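Local coordinates for VP1 (PDB 4PCH), which probably serves as the structural building block of the polyomavirus capsid, its jelly-roll core assembling into pentamers and taking part in attachment to host cells, at residues W83-L88 and V264-R269; L93-M98 and A256-F261. One frame throughout, in Å; residues are numbered along the deposited sequence.

Contact 1. Residues W83-L88 and V264-R269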
ATOM      1  N   TRP B  83      -1.631 -37.641  10.007  1.00 15.30           N
ATOM      2  CA  TRP B  83      -2.312 -36.525   9.372  1.00 14.56           C
ATOM      3  C   TRP B  83      -1.301 -35.451   8.997  1.00 14.74           C
ATOM      4  O   TRP B  83      -0.432 -35.088   9.802  1.00 15.49           O
ATOM      5  CB  TRP B  83      -3.342 -35.921  10.292  1.00 14.87           C
ATOM      6  CG  TRP B  83      -4.521 -36.801  10.542  1.00 15.17           C
ATOM      7  CD1 TRP B  83      -4.878 -37.375  11.734  1.00 16.34           C
ATOM      8  CD2 TRP B  83      -5.548 -37.145   9.605  1.00 14.92           C
ATOM      9  NE1 TRP B  83      -6.036 -38.083  11.579  1.00 15.61           N
ATOM     10  CE2 TRP B  83      -6.470 -37.959  10.285  1.00 15.91           C
ATOM     11  CE3 TRP B  83      -5.762 -36.869   8.247  1.00 14.84           C
ATOM     12  CZ2 TRP B  83      -7.594 -38.507   9.657  1.00 16.48           C
ATOM     13  CZ3 TRP B  83      -6.887 -37.391   7.627  1.00 16.36           C
ATOM     14  CH2 TRP B  83      -7.788 -38.199   8.330  1.00 17.50           C
ATOM     15  N   GLU B  84      -1.416 -34.977   7.762  1.00 13.89           N
ATOM     16  CA  GLU B  84      -0.605 -33.885   7.225  1.00 13.96           C
ATOM     17  C   GLU B  84      -1.512 -32.697   6.878  1.00 14.68           C
ATOM     18  O   GLU B  84      -2.430 -32.831   6.050  1.00 13.10           O
ATOM     19  CB  GLU B  84       0.122 -34.376   5.966  1.00 14.91           C
ATOM     20  CG  GLU B  84       0.934 -33.329   5.224  1.00 14.95           C
ATOM     21  CD  GLU B  84       1.311 -33.749   3.802  1.00 16.10           C
ATOM     22  OE1 GLU B  84       0.853 -34.833   3.355  1.00 16.71           O
ATOM     23  OE2 GLU B  84       2.033 -32.979   3.126  1.00 18.10           O
ATOM     24  N   ALA B  85      -1.256 -31.551   7.506  1.00 12.59           N
ATOM     25  CA  ALA B  85      -2.041 -30.359   7.252  1.00 14.15           C
ATOM     26  C   ALA B  85      -1.351 -29.608   6.121  1.00 14.89           C
ATOM     27  O   ALA B  85      -0.212 -29.172   6.267  1.00 14.37           O
ATOM     28  CB  ALA B  85      -2.151 -29.494   8.497  1.00 15.44           C
ATOM     29  N   TYR B  86      -2.023 -29.516   4.975  1.00 13.99           N
ATOM     30  CA  TYR B  86      -1.406 -28.997   3.747  1.00 15.04           C
ATOM     31  C   TYR B  86      -1.922 -27.618   3.326  1.00 14.82           C
ATOM     32  O   TYR B  86      -1.340 -26.987   2.455  1.00 15.74           O
ATOM     33  CB  TYR B  86      -1.556 -30.002   2.594  1.00 16.11           C
ATOM     34  CG  TYR B  86      -2.990 -30.331   2.236  1.00 17.98           C
ATOM     35  CD1 TYR B  86      -3.660 -31.373   2.853  1.00 16.68           C
ATOM     36  CD2 TYR B  86      -3.672 -29.592   1.280  1.00 18.16           C
ATOM     37  CE1 TYR B  86      -4.980 -31.674   2.532  1.00 18.39           C
ATOM     38  CE2 TYR B  86      -4.977 -29.884   0.945  1.00 18.65           C
ATOM     39  CZ  TYR B  86      -5.631 -30.914   1.566  1.00 19.19           C
ATOM     40  OH  TYR B  86      -6.928 -31.154   1.203  1.00 19.43           O
ATOM     41  N   ARG B  87      -2.974 -27.131   3.977  1.00 14.38           N
ATOM     42  CA  ARG B  87      -3.586 -25.863   3.588  1.00 16.17           C
ATOM     43  C   ARG B  87      -4.428 -25.386   4.739  1.00 17.08           C
ATOM     44  O   ARG B  87      -4.994 -26.196   5.476  1.00 14.86           O
ATOM     45  CB  ARG B  87      -4.455 -26.096   2.327  1.00 20.96           C
ATOM     46  CG  ARG B  87      -5.340 -24.968   1.846  1.00 30.49           C
ATOM     47  CD  ARG B  87      -5.757 -25.172   0.377  1.00 36.71           C
ATOM     48  NE  ARG B  87      -6.774 -26.212   0.167  1.00 49.31           N
ATOM     49  CZ  ARG B  87      -8.087 -26.049   0.370  1.00 52.00           C
ATOM     50  NH1 ARG B  87      -8.571 -24.901   0.827  1.00 37.66           N
ATOM     51  NH2 ARG B  87      -8.928 -27.047   0.136  1.00 43.56           N
ATOM     52  N   LEU B  88      -4.498 -24.071   4.921  1.00 15.40           N
ATOM     53  CA  LEU B  88      -5.465 -23.534   5.868  1.00 14.74           C
ATOM     54  C   LEU B  88      -6.111 -22.273   5.337  1.00 14.73           C
ATOM     55  O   LEU B  88      -5.577 -21.623   4.434  1.00 14.06           O
ATOM     56  CB  LEU B  88      -4.849 -23.299   7.232  1.00 14.97           C
ATOM     57  CG  LEU B  88      -3.830 -22.192   7.471  1.00 15.46           C
ATOM     58  CD1 LEU B  88      -4.460 -20.795   7.508  1.00 17.38           C
ATOM     59  CD2 LEU B  88      -3.074 -22.437   8.763  1.00 19.81           C
ATOM     60  N   VAL B 264      -8.430 -25.980   8.882  1.00 12.48           N
ATOM     61  CA  VAL B 264      -7.181 -26.677   8.562  1.00 13.95           C
ATOM     62  C   VAL B 264      -7.549 -27.912   7.755  1.00 15.49           C
ATOM     63  O   VAL B 264      -8.386 -28.724   8.204  1.00 14.56           O
ATOM     64  CB  VAL B 264      -6.423 -27.090   9.853  1.00 13.93           C
ATOM     65  CG1 VAL B 264      -5.148 -27.843   9.516  1.00 14.18           C
ATOM     66  CG2 VAL B 264      -6.063 -25.867  10.697  1.00 16.05           C
ATOM     67  N   HIS B 265      -6.929 -28.070   6.583  1.00 14.11           N
ATOM     68  CA  HIS B 265      -7.184 -29.214   5.726  1.00 14.85           C
ATOM     69  C   HIS B 265      -6.085 -30.231   5.840  1.00 15.04           C
ATOM     70  O   HIS B 265      -4.914 -29.897   5.694  1.00 14.40           O
ATOM     71  CB  HIS B 265      -7.283 -28.753   4.287  1.00 15.00           C
ATOM     72  CG  HIS B 265      -8.317 -27.700   4.079  1.00 15.60           C
ATOM     73  ND1 HIS B 265      -9.565 -27.982   3.561  1.00 19.12           N
ATOM     74  CD2 HIS B 265      -8.298 -26.370   4.315  1.00 16.70           C
ATOM     75  CE1 HIS B 265     -10.266 -26.864   3.488  1.00 20.04           C
ATOM     76  NE2 HIS B 265      -9.523 -25.879   3.953  1.00 16.68           N
ATOM     77  N   CYS B 266      -6.475 -31.474   6.091  1.00 14.40           N
ATOM     78  CA  CYS B 266      -5.530 -32.578   6.356  1.00 15.31           C
ATOM     79  C   CYS B 266      -5.739 -33.737   5.390  1.00 15.40           C
ATOM     80  O   CYS B 266      -6.854 -33.996   4.936  1.00 15.74           O
ATOM     81  CB  CYS B 266      -5.703 -33.113   7.766  1.00 15.43           C
ATOM     82  SG  CYS B 266      -5.435 -31.878   9.051  1.00 18.13           S
ATOM     83  N   ARG B 267      -4.642 -34.408   5.081  1.00 16.41           N
ATOM     84  CA  ARG B 267      -4.646 -35.667   4.335  1.00 17.00           C
ATOM     85  C   ARG B 267      -3.697 -36.609   5.083  1.00 15.95           C
ATOM     86  O   ARG B 267      -3.087 -36.221   6.072  1.00 17.47           O
ATOM     87  CB  ARG B 267      -4.183 -35.475   2.875  1.00 18.71           C
ATOM     88  CG  ARG B 267      -2.743 -34.996   2.746  1.00 18.44           C
ATOM     89  CD  ARG B 267      -2.431 -34.406   1.382  1.00 20.55           C
ATOM     90  NE  ARG B 267      -1.085 -33.836   1.374  1.00 20.63           N
ATOM     91  CZ  ARG B 267      -0.655 -32.911   0.519  1.00 24.32           C
ATOM     92  NH1 ARG B 267      -1.444 -32.479  -0.473  1.00 25.13           N
ATOM     93  NH2 ARG B 267       0.581 -32.438   0.639  1.00 22.79           N
ATOM     94  N   GLN B 268      -3.601 -37.849   4.646  1.00 17.45           N
ATOM     95  CA  GLN B 268      -2.712 -38.798   5.290  1.00 18.00           C
ATOM     96  C   GLN B 268      -1.406 -38.945   4.536  1.00 20.46           C
ATOM     97  O   GLN B 268      -1.387 -38.989   3.301  1.00 19.18           O
ATOM     98  CB  GLN B 268      -3.416 -40.129   5.453  1.00 18.94           C
ATOM     99  CG  GLN B 268      -4.590 -40.039   6.408  1.00 19.66           C
ATOM    100  CD  GLN B 268      -5.303 -41.365   6.636  1.00 21.44           C
ATOM    101  OE1 GLN B 268      -4.893 -42.429   6.155  1.00 22.19           O
ATOM    102  NE2 GLN B 268      -6.382 -41.306   7.409  1.00 23.08           N
ATOM    103  N   ARG B 269      -0.333 -39.108   5.292  1.00 17.73           N
ATOM    104  CA  ARG B 269       1.027 -39.214   4.753  1.00 17.86           C
ATOM    105  C   ARG B 269       1.737 -40.331   5.492  1.00 19.11           C
ATOM    106  O   ARG B 269       1.676 -40.392   6.728  1.00 19.45           O
ATOM    107  CB  ARG B 269       1.743 -37.880   4.963  1.00 17.58           C
ATOM    108  CG  ARG B 269       3.209 -37.810   4.539  1.00 18.92           C
ATOM    109  CD  ARG B 269       3.396 -37.767   3.038  1.00 19.04           C
ATOM    110  NE  ARG B 269       3.198 -36.409   2.538  1.00 20.79           N
ATOM    111  CZ  ARG B 269       3.798 -35.881   1.475  1.00 21.03           C
ATOM    112  NH1 ARG B 269       3.518 -34.635   1.135  1.00 20.35           N
ATOM    113  NH2 ARG B 269       4.669 -36.577   0.757  1.00 22.36           N
TER
HETATM  114  O   HOH W   1      -8.440 -32.255   3.329  1.00 25.14           O

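Contact 2. Residues L93-M98 and A256-F261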
ATOM      1  N   LEU B  93     -11.941 -11.799  12.901  1.00 11.72           N
ATOM      2  CA  LEU B  93     -13.293 -11.321  13.100  1.00 11.76           C
ATOM      3  C   LEU B  93     -13.245  -9.948  13.758  1.00 11.44           C
ATOM      4  O   LEU B  93     -12.659  -9.774  14.855  1.00 11.18           O
ATOM      5  CB  LEU B  93     -14.084 -12.291  13.994  1.00 13.66           C
ATOM      6  CG  LEU B  93     -14.365 -13.671  13.356  1.00 16.44           C
ATOM      7  CD1 LEU B  93     -13.316 -14.717  13.652  1.00 20.90           C
ATOM      8  CD2 LEU B  93     -15.705 -14.180  13.789  1.00 22.55           C
ATOM      9  N   PHE B  94     -13.825  -8.949  13.100  1.00 10.63           N
ATOM     10  CA  PHE B  94     -13.763  -7.586  13.633  1.00  9.70           C
ATOM     11  C   PHE B  94     -14.793  -6.709  12.949  1.00 10.94           C
ATOM     12  O   PHE B  94     -15.142  -6.958  11.793  1.00 14.52           O
ATOM     13  CB  PHE B  94     -12.364  -6.983  13.448  1.00 11.20           C
ATOM     14  CG  PHE B  94     -12.106  -5.783  14.295  1.00 10.67           C
ATOM     15  CD1 PHE B  94     -12.148  -5.879  15.669  1.00 11.22           C
ATOM     16  CD2 PHE B  94     -11.870  -4.531  13.718  1.00 13.92           C
ATOM     17  CE1 PHE B  94     -11.938  -4.783  16.463  1.00 13.73           C
ATOM     18  CE2 PHE B  94     -11.676  -3.411  14.526  1.00 12.79           C
ATOM     19  CZ  PHE B  94     -11.699  -3.552  15.895  1.00 10.85           C
ATOM     20  N   ALA B  95     -15.319  -5.742  13.685  1.00 10.31           N
ATOM     21  CA  ALA B  95     -16.281  -4.761  13.199  1.00 11.36           C
ATOM     22  C   ALA B  95     -15.717  -3.349  13.345  1.00 10.85           C
ATOM     23  O   ALA B  95     -14.853  -3.087  14.194  1.00 11.61           O
ATOM     24  CB  ALA B  95     -17.569  -4.882  13.968  1.00 12.06           C
ATOM     25  N   PRO B  96     -16.198  -2.421  12.520  1.00 10.96           N
ATOM     26  CA  PRO B  96     -15.791  -1.025  12.744  1.00 11.29           C
ATOM     27  C   PRO B  96     -16.205  -0.520  14.122  1.00 12.18           C
ATOM     28  O   PRO B  96     -17.345  -0.791  14.569  1.00 14.31           O
ATOM     29  CB  PRO B  96     -16.541  -0.271  11.657  1.00 12.71           C
ATOM     30  CG  PRO B  96     -17.700  -1.156  11.315  1.00 11.65           C
ATOM     31  CD  PRO B  96     -17.186  -2.539  11.440  1.00 10.65           C
ATOM     32  N   GLN B  97     -15.304   0.227  14.771  1.00 11.85           N
ATOM     33  CA  GLN B  97     -15.555   0.767  16.093  1.00 11.28           C
ATOM     34  C   GLN B  97     -15.870   2.255  16.000  1.00 10.91           C
ATOM     35  O   GLN B  97     -15.036   3.033  15.573  1.00 11.81           O
ATOM     36  CB  GLN B  97     -14.335   0.552  16.959  1.00 11.35           C
ATOM     37  CG  GLN B  97     -13.874  -0.884  17.035  1.00 11.41           C
ATOM     38  CD  GLN B  97     -14.872  -1.793  17.726  1.00 11.45           C
ATOM     39  OE1 GLN B  97     -15.377  -1.488  18.832  1.00 12.79           O
ATOM     40  NE2 GLN B  97     -15.160  -2.932  17.092  1.00 11.69           N
ATOM     41  N   MET B  98     -17.047   2.640  16.469  1.00 10.81           N
ATOM     42  CA  MET B  98     -17.540   4.006  16.343  0.50 10.89           C
ATOM     43  C   MET B  98     -17.903   4.512  17.748  1.00 11.61           C
ATOM     44  O   MET B  98     -17.022   4.912  18.514  1.00 11.62           O
ATOM     45  CB  MET B  98     -18.742   4.018  15.385  0.50 11.92           C
ATOM     46  CG  MET B  98     -18.459   3.496  13.986  0.50 12.14           C
ATOM     47  SD  MET B  98     -17.693   4.786  12.992  0.50 12.96           S
ATOM     48  CE  MET B  98     -19.114   5.814  12.690  0.50 13.05           C
ATOM     49  N   ALA B 256      -8.393  -5.919  20.891  1.00 10.09           N
ATOM     50  CA  ALA B 256      -8.034  -7.107  20.139  1.00  9.82           C
ATOM     51  C   ALA B 256      -9.119  -7.471  19.141  1.00 11.64           C
ATOM     52  O   ALA B 256     -10.227  -6.947  19.173  1.00 11.85           O
ATOM     53  CB  ALA B 256      -7.788  -8.279  21.099  1.00 10.52           C
ATOM     54  N   GLY B 257      -8.796  -8.368  18.218  1.00 10.73           N
ATOM     55  CA  GLY B 257      -9.839  -8.983  17.390  1.00 10.77           C
ATOM     56  C   GLY B 257     -10.852  -9.703  18.251  1.00 11.44           C
ATOM     57  O   GLY B 257     -10.577 -10.049  19.390  1.00 11.73           O
ATOM     58  N   TYR B 258     -12.050  -9.913  17.709  1.00  9.98           N
ATOM     59  CA  TYR B 258     -13.088 -10.652  18.396  1.00  9.24           C
ATOM     60  C   TYR B 258     -12.813 -12.144  18.440  1.00 10.67           C
ATOM     61  O   TYR B 258     -13.422 -12.891  19.207  1.00 13.69           O
ATOM     62  CB  TYR B 258     -14.387 -10.439  17.655  1.00 10.80           C
ATOM     63  CG  TYR B 258     -14.922  -9.025  17.646  1.00 10.77           C
ATOM     64  CD1 TYR B 258     -14.571  -8.089  18.638  1.00 11.79           C
ATOM     65  CD2 TYR B 258     -15.891  -8.667  16.726  1.00 11.05           C
ATOM     66  CE1 TYR B 258     -15.141  -6.825  18.644  1.00 10.97           C
ATOM     67  CE2 TYR B 258     -16.494  -7.408  16.752  1.00 10.58           C
ATOM     68  CZ  TYR B 258     -16.109  -6.493  17.716  1.00 11.72           C
ATOM     69  OH  TYR B 258     -16.743  -5.269  17.714  1.00 12.15           O
ATOM     70  N   GLY B 259     -11.958 -12.572  17.530  1.00 11.86           N
ATOM     71  CA  GLY B 259     -11.591 -13.976  17.379  1.00 10.03           C
ATOM     72  C   GLY B 259     -10.787 -14.147  16.108  1.00 10.67           C
ATOM     73  O   GLY B 259     -10.759 -13.265  15.241  1.00 12.69           O
ATOM     74  N   ARG B 260     -10.104 -15.285  15.982  1.00 10.05           N
ATOM     75  CA  ARG B 260      -9.407 -15.649  14.738  1.00 10.90           C
ATOM     76  C   ARG B 260      -9.846 -17.041  14.328  1.00 11.98           C
ATOM     77  O   ARG B 260      -9.617 -18.009  15.057  1.00 12.99           O
ATOM     78  CB  ARG B 260      -7.871 -15.568  14.785  1.00 10.09           C
ATOM     79  CG  ARG B 260      -7.250 -16.026  13.468  1.00 12.52           C
ATOM     80  CD  ARG B 260      -5.755 -15.762  13.365  1.00 14.26           C
ATOM     81  NE  ARG B 260      -5.476 -14.341  13.095  1.00 13.00           N
ATOM     82  CZ  ARG B 260      -5.468 -13.792  11.881  1.00 14.80           C
ATOM     83  NH1 ARG B 260      -5.744 -14.510  10.796  1.00 15.54           N
ATOM     84  NH2 ARG B 260      -5.210 -12.494  11.723  1.00 16.08           N
ATOM     85  N   PHE B 261     -10.500 -17.096  13.167  1.00 11.15           N
ATOM     86  CA  PHE B 261     -10.983 -18.340  12.548  1.00 12.06           C
ATOM     87  C   PHE B 261      -9.838 -19.080  11.879  1.00 12.22           C
ATOM     88  O   PHE B 261      -9.029 -18.473  11.218  1.00 11.85           O
ATOM     89  CB  PHE B 261     -12.084 -18.024  11.518  1.00 11.55           C
ATOM     90  CG  PHE B 261     -12.568 -19.218  10.736  1.00 10.66           C
ATOM     91  CD1 PHE B 261     -13.441 -20.120  11.309  1.00 12.02           C
ATOM     92  CD2 PHE B 261     -12.125 -19.446   9.428  1.00 11.25           C
ATOM     93  CE1 PHE B 261     -13.902 -21.219  10.614  1.00 14.81           C
ATOM     94  CE2 PHE B 261     -12.586 -20.545   8.731  1.00 14.26           C
ATOM     95  CZ  PHE B 261     -13.460 -21.432   9.315  1.00 15.41           C
TER

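Contact 1. Residues W83-L88 and V264-R269
Glu84 and Arg267 form a hydrogen-bonded pair where 83-88 and 264-269, in neighbouring strands 79-93 and 253-271 of a VP1 jelly-roll sheet, run antiparallel with axes 136° apart, and a beta bulge around Tyr86 shifts the register by one before Arg87 pairs with His265. Two arginines clamp the Glu84 carboxylate from opposite faces of its plane, each side-on through NE and one terminal nitrogen. Arg267 NE lies 2.9 Å from Glu84 OE1, and its NH2 takes OE2; Arg269 NE also reaches OE1, at 2.9 Å, while its NH1 meets OE2 on the syn side at 3.0 Å.

Tyr86 CG (chi1 60°) and Arg267 CG both sit between the backbone N and the carbonyl carbon, and the Arg267 chain then runs extended to NE beside Glu84. Its guanidinium lies flat on Tyr86, planes 9° apart. His265 CB packs on the opposite face of that ring, 4.2 Å from its centroid, and a water joins Tyr86 OH to Cys266 O. The Arg87 guanidinium stacks on the His265 imidazole, centres 3.8 Å apart; Glu89 binds both, and Glu213 of a neighbouring subunit pairs with Arg87. On the other face of the sheet, Gln268 CG sits over the six-membered ring of Trp83.

Four guanidinium bonds, and a fifth from Gly217 N to OE2, should keep buried Glu84 ionised and fix its rotation, and its charge would offset part of the arginines' own.

Contact 2. Residues L93-M98 and A256-F261
Tyr258 CG stands anti to its own carbonyl carbon (chi1 -65°), which starts the ring toward segment 93-98, and Gln97, bent at chi2 (-66°), brings its amide round to meet the phenol. The two side chains approach tip to tip with amide and ring planes 85° apart. Gln97 NE2 donates to Tyr258 OH at 2.9 Å, the oxygen lying in the plane of the amide. The same nitrogen donates to Ala95 O, which it meets from above the carbonyl plane, and Ser100 holds Gln97 OE1.

Between these groups and the backbone pairing, Phe94 turns the edge of its ring toward the face of Tyr258, an edge-to-face pair with centroids 5.4 Å apart. Its CD1 stands above the centre of the tyrosine ring, 4.3 Å from CE1 of Tyr258. Ala95 CB touches the tyrosine near CE2 and OH.

Leu93 joins the backbones at both its polar atoms: its N donates to Gly259 O over 3.0 Å, and its O accepts from Tyr258 N over 2.9 Å. Leu93 CD1 packs against the Gly259 carbonyl, 3.3 Å from its oxygen, and reaches Phe261 CB at 4.1 Å.

A neighbouring subunit of the pentamer closes over this region, with its Ile133 packed on Tyr258 and its Pro135 on Gln97, so the tie between the loop after strand 79-93 and strand 253-271 lies at the subunit interface. With NE2 giving to two oxygens and OE1 taken by a hydroxyl, the orientation of the Gln97 amide is settled, and through it the buried phenol oxygen of Tyr258 is anchored, while Phe94 covers one face of the ring.

From the N terminus, the chain runs through 83-88, within strand 79-93, leaves that strand at Leu93 and continues into the loop 93-98. After a long excursion through later strands of the jelly roll, among them 117-124, 208-219 and 224-236, it returns as strand 253-271, passing 256-261 before 264-269. Contact 2 therefore closes the inner loop, and contact 1, about 27 Å away between centres, closes the outer one around it, the nested order that two antiparallel partners, far apart in sequence, give. Both use strand 253-271: contact 1 pairs its C-terminal part with the middle of strand 79-93, whereas contact 2 fastens its irregular earlier part to the end of that strand and the loop that follows.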